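Local structure of DynE7 (Micromonospora chersina, 2XEM) at residues 99-104 with 111-116; 12-17 with 78-83. The protein probably acts as a hot-dog fold thioesterase in dynemicin biosynthesis, releasing the polyene made by the enediyne polyketide synthase. All blocks are in the same frame, centred on the assembly; numbering follows the deposited sequence.

Contact 1: residues 99-104 with 111-116; sequences FDYVRV and LLAQGR
Two groups meet the carbonyl oxygen of F99: the amide N of G115 donates a hydrogen bond to F99 O, 2.8 Å away, and the CA of Q114 lends a weaker CA-H...O contact, 3.2 Å from F99 O. The return bond, F99 N to G115 O, is also 2.8 Å, but its donor stands 42° out of the carbonyl plane. Beside this pair D100 and Q114 run side by side on one face of the sheet. Q114 NE2 reaches D100 OD1 at 2.9 Å on the syn side but tilted out of the carboxylate plane, while OD1 lies close to the plane of the Q114 amide; the N-H...O angle is 162°. Q114 OE1 is taken by the hydroxyl of Y72, so the amide uses both ends; an alanine here would probably leave D100 OD1 and the Y72 hydroxyl each without this partner. The strands form the antiparallel hairpin 94-105/110-124 of the hot-dog sheet, interrupted by a classic beta bulge in which L112 and A113 both face Y101. At the edge of the Y101 ring, in its plane, lies A113 O, 3.3 Å from Y101 CD2. The small methyl of A113 suits a close apolar approach, its CB 3.5 Å from Y101 CD2. The Y101 hydroxyl bonds to Y33 O and Q37 NE2, joining the sheet to helix 32-48. G115, lacking a side chain, avoids crowding that hydroxyl. Past the bulge, R103 and L112 cross at about a right angle, and L112 CD2 lies over one guanidinium face, offset toward its rim and 3.7 Å from R103 NH1, which also makes a salt bridge to D79.

Contact 2: residues 12-17 with 78-83; sequences VHRHVV and FDEVEV
E80 OE1 sits at the edge of the R14 guanidinium, near its plane, 2.9 Å from R14 NE, in a salt bridge whose hydrogen bond is weak, bent to 138° at the hydrogen. The two side chains cross at about a right angle with their planes 65° apart. R14 is extended from CG to NE, a length that lets it reach diagonally from the R14/E82 pair to E80, which pairs with V16 on the same face. On the other face of the sheet, the H13 ring presents its edge to V83, CD2 lying 4.2 Å from CG2, and it also meets the ring of H43; H15 meets W36. Both rings therefore pack against helix 32-48, the long helix that the curved hot-dog sheet wraps. Strands 11-16 and 80-91 pair antiparallel here; H13 exchanges two backbone hydrogen bonds with V83, and H15 two with V81. Beyond the strand ends the pairing continues through V17 N to D79 O at 2.9 Å and F78 N to V17 O. Branched V17 suits its buried place, its CG2 packing 3.9 Å from V81 CG2. Near the other end V12 CG1 lies across E82, 3.7 Å from E82 CG and reaching the carboxylate carbon too; that carboxylate bridges to R84.

From the N terminus, strand 11-16 comes first but waits for its partner: contact 2 closes a long loop of 60 residues that holds helices 32-48 and 50-55 and strand 60-71. The chain then runs on through strand 80-91 into strand 94-105, and contact 1 closes only a short turn to strand 110-124. The two are in series, neither nested nor crossed. Strands 80-91 and 94-105 lie next to each other, so together the contacts give the order 11-16, 80-91, 94-105, 110-124 across one sheet. Between the contacts, V102 O and E82 N probably share a hydrogen bond, while V104 CG1 packs on E82 CD.

Contact 1: residues 99-104 with 111-116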
loop_
_atom_site.group_PDB
_atom_site.type_symbol
_atom_site.label_atom_id
_atom_site.label_comp_id
_atom_site.label_asym_id
_atom_site.label_seq_id
_atom_site.Cartn_x
_atom_site.Cartn_y
_atom_site.Cartn_z
ATOM N N PHE D 99 16.756 -4.393 -12.460
ATOM C CA PHE D 99 16.080 -3.088 -12.500
ATOM C C PHE D 99 17.042 -2.001 -12.090
ATOM O O PHE D 99 17.764 -2.175 -11.111
ATOM C CB PHE D 99 14.846 -3.050 -11.580
ATOM C CG PHE D 99 13.832 -4.152 -11.794
ATOM C CD1 PHE D 99 12.727 -3.951 -12.614
ATOM C CD2 PHE D 99 13.970 -5.384 -11.154
ATOM C CE1 PHE D 99 11.790 -4.972 -12.813
ATOM C CE2 PHE D 99 13.037 -6.405 -11.365
ATOM C CZ PHE D 99 11.950 -6.186 -12.192
ATOM N N ASP D 100 17.094 -0.917 -12.886
ATOM C CA ASP D 100 17.661 0.353 -12.486
ATOM C C ASP D 100 16.498 1.295 -12.212
ATOM O O ASP D 100 15.546 1.322 -12.988
ATOM C CB ASP D 100 18.533 0.952 -13.601
ATOM C CG ASP D 100 19.936 0.368 -13.749
ATOM O OD1 ASP D 100 20.321 -0.501 -12.927
ATOM O OD2 ASP D 100 20.660 0.810 -14.654
ATOM N N TYR D 101 16.560 2.053 -11.105
ATOM C CA TYR D 101 15.513 3.043 -10.811
ATOM C C TYR D 101 16.156 4.398 -10.965
ATOM O O TYR D 101 16.981 4.790 -10.138
ATOM C CB TYR D 101 14.980 2.911 -9.385
ATOM C CG TYR D 101 14.434 1.555 -9.006
ATOM C CD1 TYR D 101 13.069 1.355 -8.863
ATOM C CD2 TYR D 101 15.291 0.498 -8.679
ATOM C CE1 TYR D 101 12.563 0.142 -8.404
ATOM C CE2 TYR D 101 14.793 -0.730 -8.245
ATOM C CZ TYR D 101 13.431 -0.892 -8.085
ATOM O OH TYR D 101 12.934 -2.050 -7.558
ATOM N N VAL D 102 15.800 5.094 -12.040
ATOM C CA VAL D 102 16.448 6.348 -12.401
ATOM C C VAL D 102 15.451 7.502 -12.292
ATOM O O VAL D 102 14.439 7.506 -13.006
ATOM C CB VAL D 102 17.117 6.259 -13.802
ATOM C CG1 VAL D 102 17.838 7.564 -14.157
ATOM C CG2 VAL D 102 18.092 5.065 -13.872
ATOM N N ARG D 103 15.718 8.466 -11.385
ATOM C CA ARG D 103 14.961 9.719 -11.412
ATOM C C ARG D 103 15.392 10.520 -12.645
ATOM O O ARG D 103 16.577 10.825 -12.778
ATOM C CB ARG D 103 15.147 10.552 -10.118
ATOM C CG ARG D 103 14.481 11.936 -10.223
ATOM C CD ARG D 103 14.519 12.763 -8.964
ATOM N NE ARG D 103 15.871 12.947 -8.448
ATOM C CZ ARG D 103 16.240 12.641 -7.210
ATOM N NH1 ARG D 103 15.356 12.147 -6.346
ATOM N NH2 ARG D 103 17.495 12.829 -6.823
ATOM N N VAL D 104 14.435 10.837 -13.535
ATOM C CA VAL D 104 14.675 11.630 -14.749
ATOM C C VAL D 104 14.142 13.057 -14.630
ATOM O O VAL D 104 14.458 13.890 -15.461
ATOM C CB VAL D 104 14.180 10.924 -16.034
ATOM C CG1 VAL D 104 14.971 9.638 -16.271
ATOM C CG2 VAL D 104 12.669 10.653 -15.984
ATOM N N LEU D 111 20.519 7.779 -10.406
ATOM C CA LEU D 111 20.263 6.392 -10.030
ATOM C C LEU D 111 19.856 6.337 -8.553
ATOM O O LEU D 111 20.681 6.543 -7.664
ATOM C CB LEU D 111 21.506 5.502 -10.304
ATOM C CG LEU D 111 21.327 3.991 -10.060
ATOM C CD1 LEU D 111 20.352 3.378 -11.060
ATOM C CD2 LEU D 111 22.675 3.260 -10.095
ATOM N N LEU D 112 18.582 6.082 -8.294
ATOM C CA LEU D 112 18.051 6.019 -6.924
ATOM C C LEU D 112 18.372 4.713 -6.272
ATOM O O LEU D 112 18.650 4.670 -5.080
ATOM C CB LEU D 112 16.520 6.227 -6.918
ATOM C CG LEU D 112 15.996 7.600 -7.420
ATOM C CD1 LEU D 112 14.481 7.707 -7.239
ATOM C CD2 LEU D 112 16.684 8.762 -6.725
ATOM N N ALA D 113 18.354 3.636 -7.066
ATOM C CA ALA D 113 18.320 2.270 -6.576
ATOM C C ALA D 113 18.542 1.316 -7.716
ATOM O O ALA D 113 18.408 1.690 -8.895
ATOM C CB ALA D 113 16.960 1.978 -5.937
ATOM N N GLN D 114 18.911 0.070 -7.371
ATOM C CA GLN D 114 18.881 -1.041 -8.323
ATOM C C GLN D 114 18.154 -2.206 -7.668
ATOM O O GLN D 114 18.015 -2.242 -6.445
ATOM C CB GLN D 114 20.289 -1.443 -8.789
ATOM C CG GLN D 114 20.943 -0.394 -9.716
ATOM C CD GLN D 114 22.355 -0.741 -10.045
ATOM O OE1 GLN D 114 23.180 -0.969 -9.169
ATOM N NE2 GLN D 114 22.672 -0.784 -11.328
ATOM N N GLY D 115 17.659 -3.121 -8.487
ATOM C CA GLY D 115 16.961 -4.280 -7.963
ATOM C C GLY D 115 17.060 -5.494 -8.840
ATOM O O GLY D 115 17.561 -5.429 -9.972
ATOM N N ARG D 116 16.567 -6.620 -8.310
ATOM C CA ARG D 116 16.535 -7.886 -9.031
ATOM C C ARG D 116 15.350 -8.660 -8.530
ATOM O O ARG D 116 14.981 -8.527 -7.361
ATOM C CB ARG D 116 17.794 -8.751 -8.748
ATOM C CG ARG D 116 19.101 -8.235 -9.266
ATOM C CD ARG D 116 20.231 -9.263 -9.035
ATOM N NE ARG D 116 20.301 -9.792 -7.654
ATOM C CZ ARG D 116 20.984 -9.240 -6.655
ATOM N NH1 ARG D 116 21.639 -8.099 -6.837
ATOM N NH2 ARG D 116 21.029 -9.829 -5.471
#

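Contact 2: residues 12-17 with 78-83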
loop_
_atom_site.group_PDB
_atom_site.type_symbol
_atom_site.label_atom_id
_atom_site.label_comp_id
_atom_site.label_asym_id
_atom_site.label_seq_id
_atom_site.Cartn_x
_atom_site.Cartn_y
_atom_site.Cartn_z
ATOM N N VAL D 12 11.327 0.370 -20.262
ATOM C CA VAL D 12 11.157 1.504 -19.370
ATOM C C VAL D 12 9.729 1.557 -18.879
ATOM O O VAL D 12 8.798 1.654 -19.694
ATOM C CB VAL D 12 11.583 2.837 -20.012
ATOM C CG1 VAL D 12 11.308 4.013 -19.057
ATOM C CG2 VAL D 12 13.055 2.797 -20.406
ATOM N N HIS D 13 9.552 1.416 -17.537
ATOM C CA HIS D 13 8.277 1.702 -16.898
ATOM C C HIS D 13 8.389 3.022 -16.174
ATOM O O HIS D 13 9.201 3.146 -15.264
ATOM C CB HIS D 13 7.865 0.568 -15.939
ATOM C CG HIS D 13 6.692 0.909 -15.072
ATOM N ND1 HIS D 13 5.421 1.002 -15.570
ATOM C CD2 HIS D 13 6.672 1.213 -13.754
ATOM C CE1 HIS D 13 4.659 1.338 -14.548
ATOM N NE2 HIS D 13 5.365 1.456 -13.430
ATOM N N ARG D 14 7.580 4.008 -16.575
ATOM C CA ARG D 14 7.578 5.341 -15.981
ATOM C C ARG D 14 6.656 5.361 -14.762
ATOM O O ARG D 14 5.502 4.951 -14.851
ATOM C CB ARG D 14 7.109 6.353 -17.031
ATOM C CG ARG D 14 7.191 7.810 -16.595
ATOM C CD ARG D 14 6.529 8.682 -17.643
ATOM N NE ARG D 14 6.271 10.048 -17.176
ATOM C CZ ARG D 14 5.165 10.441 -16.549
ATOM N NH1 ARG D 14 4.216 9.562 -16.245
ATOM N NH2 ARG D 14 5.016 11.710 -16.190
ATOM N N HIS D 15 7.157 5.859 -13.629
ATOM C CA HIS D 15 6.360 5.986 -12.417
ATOM C C HIS D 15 6.533 7.370 -11.797
ATOM O O HIS D 15 7.647 7.803 -11.582
ATOM C CB HIS D 15 6.693 4.853 -11.429
ATOM C CG HIS D 15 6.157 5.080 -10.053
ATOM N ND1 HIS D 15 6.956 5.680 -9.118
ATOM C CD2 HIS D 15 4.940 4.862 -9.498
ATOM C CE1 HIS D 15 6.222 5.848 -8.045
ATOM N NE2 HIS D 15 5.021 5.357 -8.195
ATOM N N VAL D 16 5.434 8.067 -11.525
ATOM C CA VAL D 16 5.493 9.334 -10.791
ATOM C C VAL D 16 5.230 9.020 -9.306
ATOM O O VAL D 16 4.211 8.416 -8.977
ATOM C CB VAL D 16 4.540 10.413 -11.379
ATOM C CG1 VAL D 16 4.548 11.696 -10.531
ATOM C CG2 VAL D 16 4.913 10.724 -12.844
ATOM N N VAL D 17 6.160 9.429 -8.423
ATOM C CA VAL D 17 6.034 9.198 -6.978
ATOM C C VAL D 17 4.835 9.973 -6.413
ATOM O O VAL D 17 4.702 11.203 -6.630
ATOM C CB VAL D 17 7.327 9.531 -6.210
ATOM C CG1 VAL D 17 7.138 9.310 -4.697
ATOM C CG2 VAL D 17 8.530 8.714 -6.740
ATOM N N PHE D 78 6.442 13.476 -6.356
ATOM C CA PHE D 78 6.415 14.114 -7.679
ATOM C C PHE D 78 7.607 13.772 -8.556
ATOM O O PHE D 78 7.611 14.193 -9.714
ATOM C CB PHE D 78 6.240 15.650 -7.624
ATOM C CG PHE D 78 5.026 16.213 -6.927
ATOM C CD1 PHE D 78 5.139 16.809 -5.679
ATOM C CD2 PHE D 78 3.786 16.246 -7.566
ATOM C CE1 PHE D 78 4.026 17.378 -5.053
ATOM C CE2 PHE D 78 2.669 16.819 -6.941
ATOM C CZ PHE D 78 2.796 17.371 -5.683
ATOM N N ASP D 79 8.629 13.046 -8.027
ATOM C CA ASP D 79 9.743 12.564 -8.851
ATOM C C ASP D 79 9.205 11.672 -9.952
ATOM O O ASP D 79 8.317 10.850 -9.713
ATOM C CB ASP D 79 10.771 11.754 -8.032
ATOM C CG ASP D 79 11.718 12.544 -7.139
ATOM O OD1 ASP D 79 11.716 13.796 -7.218
ATOM O OD2 ASP D 79 12.482 11.908 -6.386
ATOM N N GLU D 80 9.709 11.881 -11.162
ATOM C CA GLU D 80 9.433 10.975 -12.264
ATOM C C GLU D 80 10.573 9.950 -12.315
ATOM O O GLU D 80 11.737 10.309 -12.516
ATOM C CB GLU D 80 9.279 11.747 -13.578
ATOM C CG GLU D 80 9.066 10.847 -14.787
ATOM C CD GLU D 80 9.059 11.590 -16.115
ATOM O OE1 GLU D 80 9.009 10.910 -17.163
ATOM O OE2 GLU D 80 9.152 12.840 -16.115
ATOM N N VAL D 81 10.234 8.687 -12.048
ATOM C CA VAL D 81 11.211 7.606 -11.933
ATOM C C VAL D 81 11.021 6.669 -13.105
ATOM O O VAL D 81 9.899 6.243 -13.368
ATOM C CB VAL D 81 11.119 6.847 -10.574
ATOM C CG1 VAL D 81 12.167 5.713 -10.489
ATOM C CG2 VAL D 81 11.239 7.805 -9.389
ATOM N N GLU D 82 12.115 6.382 -13.828
ATOM C CA GLU D 82 12.095 5.317 -14.821
ATOM C C GLU D 82 12.563 4.024 -14.169
ATOM O O GLU D 82 13.670 3.965 -13.634
ATOM C CB GLU D 82 12.977 5.662 -15.989
ATOM C CG GLU D 82 12.387 6.737 -16.852
ATOM C CD GLU D 82 13.195 6.992 -18.105
ATOM O OE1 GLU D 82 14.273 6.376 -18.289
ATOM O OE2 GLU D 82 12.742 7.837 -18.902
ATOM N N VAL D 83 11.678 3.028 -14.148
ATOM C CA VAL D 83 12.004 1.687 -13.672
ATOM C C VAL D 83 12.443 0.914 -14.925
ATOM O O VAL D 83 11.617 0.537 -15.748
ATOM C CB VAL D 83 10.826 1.019 -12.911
ATOM C CG1 VAL D 83 11.252 -0.350 -12.352
ATOM C CG2 VAL D 83 10.320 1.929 -11.777
#